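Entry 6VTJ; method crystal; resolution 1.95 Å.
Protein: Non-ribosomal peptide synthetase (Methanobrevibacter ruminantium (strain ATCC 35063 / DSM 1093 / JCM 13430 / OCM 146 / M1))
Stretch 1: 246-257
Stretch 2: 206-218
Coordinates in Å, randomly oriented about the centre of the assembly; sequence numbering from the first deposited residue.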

ATOM      1  N   GLN A 246      12.940  -5.197 -21.206  1.00 38.10           N
ATOM      2  CA  GLN A 246      12.771  -5.852 -22.494  1.00 44.62           C
ATOM      3  C   GLN A 246      13.893  -5.526 -23.466  1.00 44.14           C
ATOM      4  O   GLN A 246      14.155  -6.325 -24.373  1.00 45.92           O
ATOM      5  CB  GLN A 246      11.421  -5.473 -23.109  1.00 38.21           C
ATOM      6  CG  GLN A 246      10.263  -6.349 -22.610  1.00 39.99           C
ATOM      7  CD  GLN A 246       8.918  -5.655 -22.698  1.00 44.61           C
ATOM      8  OE1 GLN A 246       8.838  -4.425 -22.644  1.00 48.97           O
ATOM      9  NE2 GLN A 246       7.850  -6.437 -22.834  1.00 45.82           N
ATOM     10  N   THR A 247      14.571  -4.388 -23.287  1.00 45.10           N
ATOM     11  CA  THR A 247      15.715  -4.098 -24.151  1.00 48.42           C
ATOM     12  C   THR A 247      16.801  -5.171 -24.103  1.00 50.49           C
ATOM     13  O   THR A 247      17.653  -5.195 -24.993  1.00 53.37           O
ATOM     14  CB  THR A 247      16.361  -2.755 -23.804  1.00 50.80           C
ATOM     15  OG1 THR A 247      17.130  -2.886 -22.597  1.00 54.62           O
ATOM     16  CG2 THR A 247      15.317  -1.668 -23.665  1.00 46.39           C
ATOM     17  N   ARG A 248      16.820  -6.033 -23.086  1.00 55.13           N
ATOM     18  CA  ARG A 248      17.738  -7.166 -23.032  1.00 56.02           C
ATOM     19  C   ARG A 248      16.948  -8.460 -22.862  1.00 56.77           C
ATOM     20  O   ARG A 248      15.781  -8.456 -22.457  1.00 58.57           O
ATOM     21  CB  ARG A 248      18.767  -7.015 -21.897  1.00 58.72           C
ATOM     22  CG  ARG A 248      19.724  -5.829 -22.068  1.00 58.52           C
ATOM     23  CD  ARG A 248      20.682  -5.670 -20.882  1.00 54.36           C
ATOM     24  N   ASN A 249      17.592  -9.578 -23.192  1.00 60.96           N
ATOM     25  CA  ASN A 249      16.917 -10.872 -23.193  1.00 67.31           C
ATOM     26  C   ASN A 249      17.045 -11.618 -21.872  1.00 66.11           C
ATOM     27  O   ASN A 249      16.534 -12.738 -21.760  1.00 72.05           O
ATOM     28  CB  ASN A 249      17.453 -11.755 -24.334  1.00 62.46           C
ATOM     29  N   ASN A 250      17.690 -11.023 -20.863  1.00 64.57           N
ATOM     30  CA  ASN A 250      18.026 -11.759 -19.649  1.00 61.18           C
ATOM     31  C   ASN A 250      17.829 -10.927 -18.380  1.00 54.23           C
ATOM     32  O   ASN A 250      18.560 -11.110 -17.398  1.00 46.16           O
ATOM     33  CB  ASN A 250      19.464 -12.255 -19.719  1.00 58.90           C
ATOM     34  CG  ASN A 250      20.432 -11.146 -20.062  1.00 66.98           C
ATOM     35  OD1 ASN A 250      20.048 -10.133 -20.672  1.00 65.76           O
ATOM     36  ND2 ASN A 250      21.695 -11.320 -19.674  1.00 65.64           N
ATOM     37  N   ILE A 251      16.852 -10.022 -18.368  1.00 52.10           N
ATOM     38  CA  ILE A 251      16.557  -9.216 -17.186  1.00 42.32           C
ATOM     39  C   ILE A 251      15.198  -9.650 -16.650  1.00 42.34           C
ATOM     40  O   ILE A 251      14.169  -9.449 -17.307  1.00 47.35           O
ATOM     41  CB  ILE A 251      16.583  -7.712 -17.488  1.00 39.32           C
ATOM     42  CG1 ILE A 251      17.938  -7.306 -18.073  1.00 49.74           C
ATOM     43  CG2 ILE A 251      16.355  -6.911 -16.218  1.00 36.76           C
ATOM     44  CD1 ILE A 251      18.035  -5.824 -18.461  1.00 44.04           C
ATOM     45  N   LYS A 252      15.210 -10.273 -15.472  1.00 40.95           N
ATOM     46  CA  LYS A 252      14.006 -10.504 -14.682  1.00 33.97           C
ATOM     47  C   LYS A 252      13.409  -9.179 -14.207  1.00 33.44           C
ATOM     48  O   LYS A 252      14.140  -8.261 -13.830  1.00 33.61           O
ATOM     49  CB  LYS A 252      14.362 -11.317 -13.442  1.00 33.93           C
ATOM     50  CG  LYS A 252      14.178 -12.791 -13.482  1.00 43.93           C
ATOM     51  CD  LYS A 252      14.249 -13.336 -12.047  1.00 39.54           C
ATOM     52  CE  LYS A 252      15.500 -12.874 -11.345  1.00 36.06           C
ATOM     53  NZ  LYS A 252      16.742 -13.362 -12.021  1.00 38.92           N
ATOM     54  N   TYR A 253      12.077  -9.101 -14.159  1.00 27.74           N
ATOM     55  CA  TYR A 253      11.380  -7.947 -13.602  1.00 30.01           C
ATOM     56  C   TYR A 253      10.487  -8.419 -12.455  1.00 28.45           C
ATOM     57  O   TYR A 253       9.515  -9.146 -12.673  1.00 28.27           O
ATOM     58  CB  TYR A 253      10.558  -7.230 -14.668  1.00 30.50           C
ATOM     59  CG  TYR A 253       9.986  -5.912 -14.180  1.00 30.47           C
ATOM     60  CD1 TYR A 253       8.775  -5.863 -13.501  1.00 26.79           C
ATOM     61  CD2 TYR A 253      10.661  -4.710 -14.398  1.00 30.43           C
ATOM     62  CE1 TYR A 253       8.261  -4.653 -13.047  1.00 28.15           C
ATOM     63  CE2 TYR A 253      10.145  -3.508 -13.955  1.00 25.65           C
ATOM     64  CZ  TYR A 253       8.954  -3.486 -13.277  1.00 25.47           C
ATOM     65  OH  TYR A 253       8.432  -2.280 -12.843  1.00 31.46           O
ATOM     66  N   VAL A 254      10.800  -7.993 -11.241  1.00 26.66           N
ATOM     67  CA  VAL A 254      10.047  -8.337 -10.048  1.00 23.98           C
ATOM     68  C   VAL A 254       9.271  -7.104  -9.609  1.00 27.52           C
ATOM     69  O   VAL A 254       9.861  -6.107  -9.185  1.00 24.84           O
ATOM     70  CB  VAL A 254      10.967  -8.829  -8.935  1.00 24.73           C
ATOM     71  CG1 VAL A 254      10.142  -9.151  -7.706  1.00 21.95           C
ATOM     72  CG2 VAL A 254      11.754 -10.048  -9.427  1.00 25.85           C
ATOM     73  N   GLN A 255       7.953  -7.189  -9.684  1.00 24.75           N
ATOM     74  CA  GLN A 255       7.059  -6.123  -9.273  1.00 26.62           C
ATOM     75  C   GLN A 255       6.591  -6.402  -7.850  1.00 25.42           C
ATOM     76  O   GLN A 255       6.123  -7.506  -7.562  1.00 24.50           O
ATOM     77  CB  GLN A 255       5.866  -6.043 -10.239  1.00 23.10           C
ATOM     78  CG  GLN A 255       4.635  -5.266  -9.706  1.00 27.27           C
ATOM     79  CD  GLN A 255       4.866  -3.766  -9.632  1.00 24.48           C
ATOM     80  OE1 GLN A 255       6.008  -3.293  -9.699  1.00 28.11           O
ATOM     81  NE2 GLN A 255       3.777  -3.004  -9.515  1.00 26.82           N
ATOM     82  N   ILE A 256       6.734  -5.427  -6.955  1.00 26.83           N
ATOM     83  CA  ILE A 256       6.108  -5.533  -5.646  1.00 25.48           C
ATOM     84  C   ILE A 256       4.689  -5.019  -5.781  1.00 26.72           C
ATOM     85  O   ILE A 256       4.472  -3.898  -6.244  1.00 25.74           O
ATOM     86  CB  ILE A 256       6.876  -4.746  -4.576  1.00 23.95           C
ATOM     87  CG1 ILE A 256       8.370  -5.105  -4.612  1.00 25.44           C
ATOM     88  CG2 ILE A 256       6.209  -4.943  -3.213  1.00 22.87           C
ATOM     89  CD1 ILE A 256       8.670  -6.641  -4.520  1.00 24.64           C
ATOM     90  N   SER A 257       3.722  -5.848  -5.398  1.00 30.22           N
ATOM     91  CA  SER A 257       2.319  -5.507  -5.583  1.00 27.20           C
ATOM     92  C   SER A 257       1.605  -5.540  -4.236  1.00 26.36           C
ATOM     93  O   SER A 257       2.252  -5.512  -3.184  1.00 26.63           O
ATOM     94  CB  SER A 257       1.663  -6.473  -6.576  1.00 27.73           C
ATOM     95  OG  SER A 257       0.403  -5.981  -7.043  1.00 26.68           O
TER
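Stretch 2, residues 206-218: LEDEPIDTVINSA

How does stretch 2 run beside stretch 1? It begins with a type I turn from L206 to E209, closed by E209 N to L206 O at 3.1 Å, and passes through an irregular segment before extending as a strand at T213–N216. This strand lies parallel to strand 252–257, with 14° between their N-to-C directions and 4.7 Å between their axes at closest approach. The register is regular: K252 pairs with T213, Y253 with V214, V254 with I215 and Q255 with N216. Before the strands, the chains are further apart, with T247 and E207 coming closest at T247 CG2 and E207 OE1, 3.8 Å apart.

What holds the two backbones together? A ladder of five hydrogen bonds does, in the alternating pattern of a parallel sheet. K252 N donates to D212 O at 3.0 Å, and V214 N returns a bond to K252 O at 2.9 Å. V254 N then reaches V214 O at 2.7 Å, N216 N reaches V254 O at 2.8 Å, and I256 N closes the series on N216 O at 3.1 Å. The first is the most bent, at 141°, while the other four are 164° or straighter. Since V214 and N216 each use both N and O, stretch 2 bonds through alternate residues, and I215 instead brings its CA to within 3.4 Å of V254 O in a CA-H...O contact.

Where do apolar side chains meet? V214 shares one face of the sheet with Y253, its CG1 lying 3.8 Å from Y253 CE2, and its other methyl, CG2, is 3.9 Å from I251 CG2. The side chains of V254 and I215 belong to the other face, with V254 CB 4.4 Å from I215 CG1. Farther along, I256 CD1 lies 4.1 Å from I215 CG2, and I256 CG1 is 3.9 Å from S217 CB.

Which polar side chains add to the pairing? On the face carrying Y253 and V214, N216 ND2 donates to Q255 OE1 at 3.0 Å, so this registered pair is joined through its side chains. A water links N216 to Y253 as well, 2.9 Å from Y253 OH and weakly bonded to N216 OD1 at 2.8 Å. On the opposite face, K252 folds over T213, bringing K252 CE to 3.1 Å from T213 OG1. K252 NZ also donates to a water at 2.6 Å, which in turn bonds weakly to D212 O at 3.4 Å.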

ATOM      1  N   LEU A 206      21.311   3.089 -17.744  1.00 45.95           N
ATOM      2  CA  LEU A 206      21.587   1.764 -17.208  1.00 43.07           C
ATOM      3  C   LEU A 206      21.724   0.700 -18.282  1.00 44.90           C
ATOM      4  O   LEU A 206      21.985  -0.460 -17.955  1.00 46.22           O
ATOM      5  CB  LEU A 206      20.486   1.344 -16.240  1.00 41.30           C
ATOM      6  CG  LEU A 206      20.229   2.256 -15.052  1.00 42.01           C
ATOM      7  CD1 LEU A 206      18.969   1.788 -14.383  1.00 41.16           C
ATOM      8  CD2 LEU A 206      21.413   2.251 -14.083  1.00 43.99           C
ATOM      9  N   GLU A 207      21.555   1.052 -19.552  1.00 50.00           N
ATOM     10  CA  GLU A 207      21.515   0.015 -20.572  1.00 50.43           C
ATOM     11  C   GLU A 207      22.873  -0.632 -20.826  1.00 52.12           C
ATOM     12  O   GLU A 207      22.921  -1.669 -21.492  1.00 51.80           O
ATOM     13  CB  GLU A 207      20.950   0.592 -21.860  1.00 52.23           C
ATOM     14  CG  GLU A 207      19.546   1.133 -21.678  1.00 55.61           C
ATOM     15  CD  GLU A 207      18.788   1.189 -22.985  1.00 59.72           C
ATOM     16  OE1 GLU A 207      17.547   1.369 -22.959  1.00 59.71           O
ATOM     17  OE2 GLU A 207      19.448   1.040 -24.038  1.00 62.03           O
ATOM     18  N   ASP A 208      23.961  -0.066 -20.306  1.00 53.02           N
ATOM     19  CA  ASP A 208      25.291  -0.649 -20.430  1.00 52.73           C
ATOM     20  C   ASP A 208      25.839  -1.095 -19.075  1.00 55.94           C
ATOM     21  O   ASP A 208      27.056  -1.093 -18.861  1.00 55.97           O
ATOM     22  CB  ASP A 208      26.249   0.342 -21.092  1.00 59.05           C
ATOM     23  N   GLU A 209      24.928  -1.469 -18.126  1.00 51.54           N
ATOM     24  CA  GLU A 209      25.264  -1.956 -16.792  1.00 46.86           C
ATOM     25  C   GLU A 209      24.851  -3.415 -16.652  1.00 41.58           C
ATOM     26  O   GLU A 209      23.814  -3.820 -17.194  1.00 40.30           O
ATOM     27  CB  GLU A 209      24.574  -1.140 -15.688  1.00 48.30           C
ATOM     28  CG  GLU A 209      24.954   0.332 -15.642  1.00 49.11           C
ATOM     29  CD  GLU A 209      26.410   0.560 -15.294  1.00 50.74           C
ATOM     30  OE1 GLU A 209      26.996  -0.279 -14.574  1.00 49.50           O
ATOM     31  OE2 GLU A 209      26.963   1.592 -15.737  1.00 57.05           O
ATOM     32  N   PRO A 210      25.644  -4.226 -15.944  1.00 43.61           N
ATOM     33  CA  PRO A 210      25.323  -5.656 -15.739  1.00 42.36           C
ATOM     34  C   PRO A 210      24.197  -5.873 -14.724  1.00 40.53           C
ATOM     35  O   PRO A 210      24.394  -6.221 -13.554  1.00 41.64           O
ATOM     36  CB  PRO A 210      26.658  -6.229 -15.255  1.00 36.33           C
ATOM     37  CG  PRO A 210      27.306  -5.106 -14.553  1.00 39.27           C
ATOM     38  CD  PRO A 210      26.929  -3.860 -15.319  1.00 44.85           C
ATOM     39  N   ILE A 211      22.967  -5.677 -15.198  1.00 37.76           N
ATOM     40  CA  ILE A 211      21.764  -5.781 -14.386  1.00 37.29           C
ATOM     41  C   ILE A 211      21.039  -7.073 -14.736  1.00 37.04           C
ATOM     42  O   ILE A 211      20.704  -7.317 -15.904  1.00 37.62           O
ATOM     43  CB  ILE A 211      20.856  -4.553 -14.576  1.00 39.28           C
ATOM     44  CG1 ILE A 211      21.516  -3.348 -13.896  1.00 35.48           C
ATOM     45  CG2 ILE A 211      19.451  -4.830 -14.000  1.00 36.61           C
ATOM     46  CD1 ILE A 211      20.995  -2.009 -14.333  1.00 39.34           C
ATOM     47  N   ASP A 212      20.794  -7.897 -13.720  1.00 33.68           N
ATOM     48  CA  ASP A 212      20.112  -9.172 -13.886  1.00 39.36           C
ATOM     49  C   ASP A 212      18.668  -9.169 -13.413  1.00 35.79           C
ATOM     50  O   ASP A 212      17.841  -9.882 -13.989  1.00 36.45           O
ATOM     51  CB  ASP A 212      20.879 -10.263 -13.136  1.00 31.42           C
ATOM     52  CG  ASP A 212      22.322 -10.313 -13.553  1.00 37.85           C
ATOM     53  OD1 ASP A 212      22.552 -10.417 -14.775  1.00 35.99           O
ATOM     54  OD2 ASP A 212      23.222 -10.225 -12.687  1.00 39.75           O
ATOM     55  N   THR A 213      18.342  -8.393 -12.382  1.00 35.83           N
ATOM     56  CA  THR A 213      16.994  -8.382 -11.827  1.00 29.91           C
ATOM     57  C   THR A 213      16.589  -6.960 -11.487  1.00 30.36           C
ATOM     58  O   THR A 213      17.326  -6.273 -10.781  1.00 30.70           O
ATOM     59  CB  THR A 213      16.899  -9.222 -10.558  1.00 30.24           C
ATOM     60  OG1 THR A 213      17.442 -10.536 -10.771  1.00 34.11           O
ATOM     61  CG2 THR A 213      15.442  -9.312 -10.112  1.00 30.33           C
ATOM     62  N   VAL A 214      15.418  -6.529 -11.957  1.00 29.88           N
ATOM     63  CA  VAL A 214      14.801  -5.295 -11.481  1.00 30.46           C
ATOM     64  C   VAL A 214      13.837  -5.655 -10.359  1.00 23.95           C
ATOM     65  O   VAL A 214      13.036  -6.572 -10.504  1.00 28.88           O
ATOM     66  CB  VAL A 214      14.073  -4.560 -12.612  1.00 26.86           C
ATOM     67  CG1 VAL A 214      13.436  -3.295 -12.060  1.00 23.55           C
ATOM     68  CG2 VAL A 214      15.034  -4.226 -13.749  1.00 29.31           C
ATOM     69  N   ILE A 215      13.956  -4.987  -9.223  1.00 22.17           N
ATOM     70  CA  ILE A 215      12.971  -5.068  -8.148  1.00 25.50           C
ATOM     71  C   ILE A 215      12.315  -3.700  -8.024  1.00 24.65           C
ATOM     72  O   ILE A 215      12.961  -2.712  -7.634  1.00 26.44           O
ATOM     73  CB  ILE A 215      13.594  -5.529  -6.826  1.00 25.25           C
ATOM     74  CG1 ILE A 215      14.355  -6.850  -7.054  1.00 25.82           C
ATOM     75  CG2 ILE A 215      12.504  -5.705  -5.790  1.00 24.12           C
ATOM     76  CD1 ILE A 215      14.776  -7.574  -5.786  1.00 23.89           C
ATOM     77  N   ASN A 216      11.026  -3.640  -8.381  1.00 26.84           N
ATOM     78  CA  ASN A 216      10.274  -2.390  -8.441  1.00 23.79           C
ATOM     79  C   ASN A 216       9.407  -2.277  -7.198  1.00 22.32           C
ATOM     80  O   ASN A 216       8.285  -2.798  -7.139  1.00 23.69           O
ATOM     81  CB  ASN A 216       9.427  -2.297  -9.701  1.00 24.59           C
ATOM     82  CG  ASN A 216       8.895  -0.892  -9.894  1.00 29.11           C
ATOM     83  OD1 ASN A 216       9.672   0.043 -10.075  1.00 31.45           O
ATOM     84  ND2 ASN A 216       7.589  -0.723  -9.782  1.00 27.10           N
ATOM     85  N   SER A 217       9.962  -1.624  -6.177  1.00 24.47           N
ATOM     86  CA  SER A 217       9.218  -1.317  -4.971  1.00 23.27           C
ATOM     87  C   SER A 217       8.830   0.148  -4.894  1.00 24.21           C
ATOM     88  O   SER A 217       8.114   0.526  -3.969  1.00 26.03           O
ATOM     89  CB  SER A 217      10.015  -1.715  -3.721  1.00 23.68           C
ATOM     90  OG  SER A 217      11.000  -0.738  -3.433  1.00 29.32           O
ATOM     91  N   ALA A 218       9.267   0.985  -5.841  1.00 25.96           N
ATOM     92  CA  ALA A 218       8.776   2.353  -5.881  1.00 25.62           C
ATOM     93  C   ALA A 218       7.284   2.329  -6.146  1.00 27.26           C
ATOM     94  O   ALA A 218       6.823   1.643  -7.064  1.00 25.29           O
ATOM     95  CB  ALA A 218       9.474   3.172  -6.968  1.00 23.66           C
TER
HETATM   96  O   HOH W   1      17.417 -13.202 -14.558  1.00 49.25           O
HETATM   97  O   HOH W   2       9.927   0.165 -12.860  1.00 34.18           O